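Elicitor protein Hrip2 (Magnaporthe oryzae, PDB 5FID) probably acts as a secreted protein elicitor of the rice blast fungus that triggers defence responses in plants. Local coordinates at residues D74-F88 / Y114-L127. The protein carries 1 engineered substitution. Sequence-based numbering, arbitrary orientation.
Sequences DYGYYELSSEWGNPF and YSRPDMKKVYGCPL
A chi1 of 174° sets CG of Glu79 opposite the backbone N, and the extended chain carries its carboxylate to Ser115 and Lys120, while Lys120 is bent at chi2 and chi3, which brings NZ between the carboxylates of Glu79 and Glu83. Glu79 OE2 is gripped twice: Ser115 OG donates from the anti side at 2.7 Å, and the syn lone pair takes the salt bridge from Lys120 NZ at 2.9 Å. The same NZ forms a salt bridge to Glu83 OE2 (2.8 Å), and the two carboxylates would be expected to stabilise its positive charge. Tyr75 OH of the second subunit also bonds to Lys120 NZ and Glu79 OE1. Strand 123-126 pairs antiparallel with 75-81 as the edge strand, within this chain, of a six-stranded antiparallel sheet; Gly76 N to Cys125 O (2.7 Å) and Tyr123 N to Tyr78 O (3.0 Å) are among its rungs. Beyond an interruption at 116-121, which holds a type I turn from Arg116 to Met119, Ser115 N donates to Leu80 O and Ser82 N to Ser115 O. The Tyr78 ring has Tyr123 O over one face and its edge against CB of Cys125, a residue disulfide-bonded to Cys101. Farther along, Asn86 ND2 sits over one face of the Tyr114 ring, 3.1 Å from CZ.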
loop_
_atom_site.group_PDB
_atom_site.type_symbol
_atom_site.label_atom_id
_atom_site.label_comp_id
_atom_site.label_asym_id
_atom_site.label_seq_id
_atom_site.Cartn_x
_atom_site.Cartn_y
_atom_site.Cartn_z
ATOM N N ASP A 74 11.310 -2.461 5.056
ATOM C CA ASP A 74 11.855 -2.673 3.731
ATOM C C ASP A 74 10.744 -3.088 2.774
ATOM O O ASP A 74 10.627 -4.261 2.454
ATOM C CB ASP A 74 12.897 -3.792 3.780
ATOM C CG ASP A 74 14.142 -3.410 4.562
ATOM O OD1 ASP A 74 15.065 -4.251 4.626
ATOM O OD2 ASP A 74 14.207 -2.281 5.094
ATOM N N TYR A 75 9.930 -2.127 2.337
ATOM C CA TYR A 75 8.816 -2.391 1.428
ATOM C C TYR A 75 8.987 -1.643 0.113
ATOM O O TYR A 75 9.575 -0.551 0.071
ATOM C CB TYR A 75 7.493 -1.905 2.020
ATOM C CG TYR A 75 6.974 -2.649 3.231
ATOM C CD1 TYR A 75 7.469 -3.904 3.589
ATOM C CD2 TYR A 75 5.952 -2.105 3.996
ATOM C CE1 TYR A 75 6.957 -4.579 4.699
ATOM C CE2 TYR A 75 5.437 -2.776 5.111
ATOM C CZ TYR A 75 5.945 -4.011 5.449
ATOM O OH TYR A 75 5.437 -4.666 6.555
ATOM N N GLY A 76 8.442 -2.223 -0.951
ATOM C CA GLY A 76 8.316 -1.536 -2.222
ATOM C C GLY A 76 6.845 -1.213 -2.394
ATOM O O GLY A 76 6.001 -2.009 -1.992
ATOM N N TYR A 77 6.535 -0.056 -2.974
ATOM C CA TYR A 77 5.155 0.377 -3.122
ATOM C C TYR A 77 4.841 0.545 -4.604
ATOM O O TYR A 77 5.706 0.942 -5.376
ATOM C CB TYR A 77 4.940 1.688 -2.361
ATOM C CG TYR A 77 5.302 1.598 -0.883
ATOM C CD1 TYR A 77 4.450 0.987 0.031
ATOM C CD2 TYR A 77 6.496 2.116 -0.405
ATOM C CE1 TYR A 77 4.780 0.909 1.386
ATOM C CE2 TYR A 77 6.830 2.031 0.939
ATOM C CZ TYR A 77 5.970 1.434 1.826
ATOM O OH TYR A 77 6.309 1.360 3.162
ATOM N N TYR A 78 3.614 0.226 -5.003
ATOM C CA TYR A 78 3.242 0.248 -6.415
ATOM C C TYR A 78 1.776 0.633 -6.556
ATOM O O TYR A 78 0.932 0.222 -5.756
ATOM C CB TYR A 78 3.498 -1.119 -7.080
ATOM C CG TYR A 78 3.036 -2.265 -6.216
ATOM C CD1 TYR A 78 3.833 -2.736 -5.183
ATOM C CD2 TYR A 78 1.800 -2.857 -6.412
ATOM C CE1 TYR A 78 3.412 -3.764 -4.363
ATOM C CE2 TYR A 78 1.376 -3.890 -5.601
ATOM C CZ TYR A 78 2.185 -4.335 -4.578
ATOM O OH TYR A 78 1.757 -5.362 -3.752
ATOM N N GLU A 79 1.480 1.420 -7.584
ATOM C CA GLU A 79 0.143 1.946 -7.805
ATOM C C GLU A 79 -0.178 1.844 -9.286
ATOM O O GLU A 79 0.617 2.266 -10.127
ATOM C CB GLU A 79 0.086 3.412 -7.373
ATOM C CG GLU A 79 -1.229 4.139 -7.684
ATOM C CD GLU A 79 -1.223 5.591 -7.226
ATOM O OE1 GLU A 79 -0.129 6.132 -6.929
ATOM O OE2 GLU A 79 -2.320 6.208 -7.158
ATOM N N LEU A 80 -1.335 1.275 -9.599
ATOM C CA LEU A 80 -1.828 1.236 -10.973
ATOM C C LEU A 80 -2.937 2.273 -11.081
ATOM O O LEU A 80 -4.034 2.059 -10.573
ATOM C CB LEU A 80 -2.368 -0.158 -11.307
ATOM C CG LEU A 80 -2.899 -0.345 -12.734
ATOM C CD1 LEU A 80 -1.779 -0.158 -13.744
ATOM C CD2 LEU A 80 -3.526 -1.730 -12.892
ATOM N N SER A 81 -2.656 3.399 -11.740
ATOM C CA SER A 81 -3.554 4.555 -11.659
ATOM C C SER A 81 -4.177 4.964 -12.981
ATOM O O SER A 81 -3.493 5.047 -14.000
ATOM C CB SER A 81 -2.808 5.751 -11.074
ATOM O OG SER A 81 -3.639 6.899 -11.025
ATOM N N SER A 82 -5.484 5.226 -12.957
ATOM C CA SER A 82 -6.159 5.825 -14.109
ATOM C C SER A 82 -6.521 7.288 -13.845
ATOM O O SER A 82 -7.415 7.834 -14.501
ATOM C CB SER A 82 -7.424 5.043 -14.472
ATOM O OG SER A 82 -8.377 5.081 -13.416
ATOM N N GLU A 83 -5.821 7.927 -12.904
ATOM C CA GLU A 83 -6.116 9.312 -12.514
ATOM C C GLU A 83 -5.900 10.328 -13.623
ATOM O O GLU A 83 -6.485 11.412 -13.593
ATOM C CB GLU A 83 -5.265 9.733 -11.311
ATOM C CG GLU A 83 -5.649 9.109 -9.993
ATOM C CD GLU A 83 -4.576 9.321 -8.952
ATOM O OE1 GLU A 83 -3.444 8.803 -9.146
ATOM O OE2 GLU A 83 -4.851 10.015 -7.948
ATOM N N TRP A 84 -5.046 9.993 -14.585
ATOM C CA TRP A 84 -4.786 10.897 -15.708
ATOM C C TRP A 84 -5.360 10.372 -17.016
ATOM O O TRP A 84 -5.164 10.985 -18.071
ATOM C CB TRP A 84 -3.279 11.126 -15.886
ATOM C CG TRP A 84 -2.573 11.558 -14.620
ATOM C CD1 TRP A 84 -3.139 12.126 -13.518
ATOM C CD2 TRP A 84 -1.169 11.445 -14.340
ATOM N NE1 TRP A 84 -2.174 12.380 -12.566
ATOM C CE2 TRP A 84 -0.957 11.968 -13.044
ATOM C CE3 TRP A 84 -0.077 10.940 -15.051
ATOM C CZ2 TRP A 84 0.312 12.016 -12.450
ATOM C CZ3 TRP A 84 1.185 10.993 -14.463
ATOM C CH2 TRP A 84 1.367 11.521 -13.172
ATOM N N GLY A 85 -6.052 9.238 -16.944
ATOM C CA GLY A 85 -6.612 8.596 -18.123
ATOM C C GLY A 85 -6.390 7.087 -18.099
ATOM O O GLY A 85 -5.725 6.575 -17.213
ATOM N N ASN A 86 -6.966 6.374 -19.061
ATOM C CA ASN A 86 -6.707 4.948 -19.234
ATOM C C ASN A 86 -7.133 4.484 -20.612
ATOM O O ASN A 86 -8.310 4.195 -20.835
ATOM C CB ASN A 86 -7.418 4.088 -18.186
ATOM C CG ASN A 86 -7.075 2.607 -18.337
ATOM O OD1 ASN A 86 -6.175 2.239 -19.111
ATOM N ND2 ASN A 86 -7.778 1.754 -17.607
ATOM N N PRO A 87 -6.167 4.399 -21.537
ATOM C CA PRO A 87 -6.404 4.000 -22.926
ATOM C C PRO A 87 -6.824 2.545 -23.005
ATOM O O PRO A 87 -7.324 2.104 -24.046
ATOM C CB PRO A 87 -5.026 4.161 -23.577
ATOM C CG PRO A 87 -4.275 5.083 -22.696
ATOM C CD PRO A 87 -4.765 4.787 -21.309
ATOM N N PHE A 88 -6.618 1.815 -21.908
ATOM C CA PHE A 88 -6.819 0.369 -21.882
ATOM C C PHE A 88 -8.004 -0.023 -21.027
ATOM O O PHE A 88 -8.107 -1.165 -20.590
ATOM C CB PHE A 88 -5.551 -0.325 -21.377
ATOM C CG PHE A 88 -4.284 0.258 -21.944
ATOM C CD1 PHE A 88 -3.846 -0.092 -23.214
ATOM C CD2 PHE A 88 -3.536 1.162 -21.211
ATOM C CE1 PHE A 88 -2.682 0.450 -23.740
ATOM C CE2 PHE A 88 -2.373 1.710 -21.730
ATOM C CZ PHE A 88 -1.943 1.353 -23.000
ATOM N N TYR A 114 -8.773 0.405 -10.575
ATOM C CA TYR A 114 -7.607 1.264 -10.624
ATOM C C TYR A 114 -7.583 2.246 -9.467
ATOM O O TYR A 114 -8.611 2.513 -8.837
ATOM C CB TYR A 114 -7.600 2.051 -11.943
ATOM C CG TYR A 114 -7.549 1.171 -13.171
ATOM C CD1 TYR A 114 -8.703 0.610 -13.697
ATOM C CD2 TYR A 114 -6.340 0.896 -13.798
ATOM C CE1 TYR A 114 -8.657 -0.210 -14.820
ATOM C CE2 TYR A 114 -6.282 0.080 -14.916
ATOM C CZ TYR A 114 -7.442 -0.470 -15.421
ATOM O OH TYR A 114 -7.371 -1.275 -16.533
ATOM N N SER A 115 -6.409 2.803 -9.201
ATOM C CA SER A 115 -6.310 3.919 -8.274
ATOM C C SER A 115 -6.991 5.113 -8.921
ATOM O O SER A 115 -6.776 5.407 -10.104
ATOM C CB SER A 115 -4.854 4.252 -7.974
ATOM O OG SER A 115 -4.772 5.155 -6.878
ATOM N N ARG A 116 -7.820 5.796 -8.140
ATOM C CA ARG A 116 -8.666 6.872 -8.646
ATOM C C ARG A 116 -8.495 8.113 -7.783
ATOM O O ARG A 116 -8.066 8.004 -6.636
ATOM C CB ARG A 116 -10.134 6.414 -8.612
ATOM C CG ARG A 116 -10.397 5.105 -9.339
ATOM C CD ARG A 116 -10.377 5.270 -10.867
ATOM N NE ARG A 116 -11.285 6.346 -11.242
ATOM C CZ ARG A 116 -10.953 7.414 -11.959
ATOM N NH1 ARG A 116 -9.720 7.559 -12.446
ATOM N NH2 ARG A 116 -11.877 8.340 -12.191
ATOM N N PRO A 117 -8.853 9.292 -8.319
ATOM C CA PRO A 117 -8.673 10.530 -7.557
ATOM C C PRO A 117 -9.359 10.452 -6.202
ATOM O O PRO A 117 -8.792 10.903 -5.200
ATOM C CB PRO A 117 -9.376 11.579 -8.420
ATOM C CG PRO A 117 -9.392 11.013 -9.776
ATOM C CD PRO A 117 -9.451 9.535 -9.644
ATOM N N ASP A 118 -10.554 9.869 -6.181
ATOM C CA ASP A 118 -11.367 9.818 -4.970
ATOM C C ASP A 118 -11.304 8.473 -4.248
ATOM O O ASP A 118 -11.949 8.273 -3.213
ATOM C CB ASP A 118 -12.819 10.194 -5.281
ATOM C CG ASP A 118 -13.387 9.455 -6.492
ATOM O OD1 ASP A 118 -12.617 8.903 -7.317
ATOM O OD2 ASP A 118 -14.638 9.455 -6.624
HETATM N N MSE A 119 -10.534 7.543 -4.798
HETATM C CA MSE A 119 -10.236 6.307 -4.086
HETATM C C MSE A 119 -8.867 5.799 -4.494
HETATM O O MSE A 119 -8.734 5.087 -5.490
HETATM C CB MSE A 119 -11.308 5.243 -4.330
HETATM C CG MSE A 119 -11.040 3.928 -3.603
HETATM SE SE MSE A 119 -10.734 4.163 -1.665
HETATM C CE MSE A 119 -12.373 5.149 -1.224
ATOM N N LYS A 120 -7.854 6.168 -3.711
ATOM C CA LYS A 120 -6.478 5.781 -4.000
ATOM C C LYS A 120 -6.236 4.315 -3.674
ATOM O O LYS A 120 -6.729 3.790 -2.673
ATOM C CB LYS A 120 -5.496 6.668 -3.226
ATOM C CG LYS A 120 -5.568 8.134 -3.626
ATOM C CD LYS A 120 -5.001 8.347 -5.032
ATOM C CE LYS A 120 -3.564 8.825 -4.964
ATOM N NZ LYS A 120 -2.917 8.915 -6.312
ATOM N N LYS A 121 -5.484 3.651 -4.539
ATOM C CA LYS A 121 -5.158 2.252 -4.340
ATOM C C LYS A 121 -3.673 2.097 -4.580
ATOM O O LYS A 121 -3.198 2.170 -5.709
ATOM C CB LYS A 121 -6.004 1.359 -5.255
ATOM C CG LYS A 121 -7.465 1.290 -4.795
ATOM C CD LYS A 121 -8.299 0.333 -5.625
ATOM C CE LYS A 121 -9.716 0.221 -5.056
ATOM N NZ LYS A 121 -10.576 -0.659 -5.917
ATOM N N VAL A 122 -2.943 1.949 -3.479
ATOM C CA VAL A 122 -1.496 1.846 -3.499
ATOM C C VAL A 122 -1.177 0.681 -2.589
ATOM O O VAL A 122 -1.742 0.590 -1.506
ATOM C CB VAL A 122 -0.850 3.153 -2.968
ATOM C CG1 VAL A 122 0.675 3.077 -3.003
ATOM C CG2 VAL A 122 -1.314 4.338 -3.786
ATOM N N TYR A 123 -0.315 -0.230 -3.037
ATOM C CA TYR A 123 0.015 -1.405 -2.237
ATOM C C TYR A 123 1.500 -1.501 -1.928
ATOM O O TYR A 123 2.333 -1.047 -2.720
ATOM C CB TYR A 123 -0.449 -2.692 -2.925
ATOM C CG TYR A 123 -1.926 -2.722 -3.226
ATOM C CD1 TYR A 123 -2.865 -2.678 -2.208
ATOM C CD2 TYR A 123 -2.381 -2.810 -4.524
ATOM C CE1 TYR A 123 -4.225 -2.711 -2.484
ATOM C CE2 TYR A 123 -3.736 -2.840 -4.808
ATOM C CZ TYR A 123 -4.648 -2.786 -3.784
ATOM O OH TYR A 123 -5.991 -2.822 -4.072
ATOM N N GLY A 124 1.812 -2.094 -0.774
ATOM C CA GLY A 124 3.181 -2.365 -0.367
ATOM C C GLY A 124 3.499 -3.858 -0.317
ATOM O O GLY A 124 2.611 -4.695 -0.119
ATOM N N CYS A 125 4.778 -4.189 -0.484
ATOM C CA CYS A 125 5.222 -5.572 -0.519
ATOM C C CYS A 125 6.689 -5.613 -0.086
ATOM O O CYS A 125 7.461 -4.732 -0.460
ATOM C CB CYS A 125 5.085 -6.094 -1.956
ATOM S SG CYS A 125 5.437 -7.833 -2.224
ATOM N N PRO A 126 7.079 -6.634 0.702
ATOM C CA PRO A 126 8.476 -6.790 1.127
ATOM C C PRO A 126 9.458 -6.837 -0.037
ATOM O O PRO A 126 9.215 -7.523 -1.037
ATOM C CB PRO A 126 8.472 -8.149 1.815
ATOM C CG PRO A 126 7.092 -8.266 2.382
ATOM C CD PRO A 126 6.191 -7.612 1.355
ATOM N N LEU A 127 10.571 -6.124 0.104
ATOM C CA LEU A 127 11.602 -6.089 -0.929
ATOM C C LEU A 127 12.389 -7.397 -0.916
ATOM O O LEU A 127 12.464 -8.063 0.125
ATOM C CB LEU A 127 12.553 -4.915 -0.669
ATOM C CG LEU A 127 11.940 -3.517 -0.721
ATOM C CD1 LEU A 127 12.962 -2.462 -0.325
ATOM C CD2 LEU A 127 11.404 -3.253 -2.127
HETATM O O HOH W 1 12.086 -7.355 2.680
#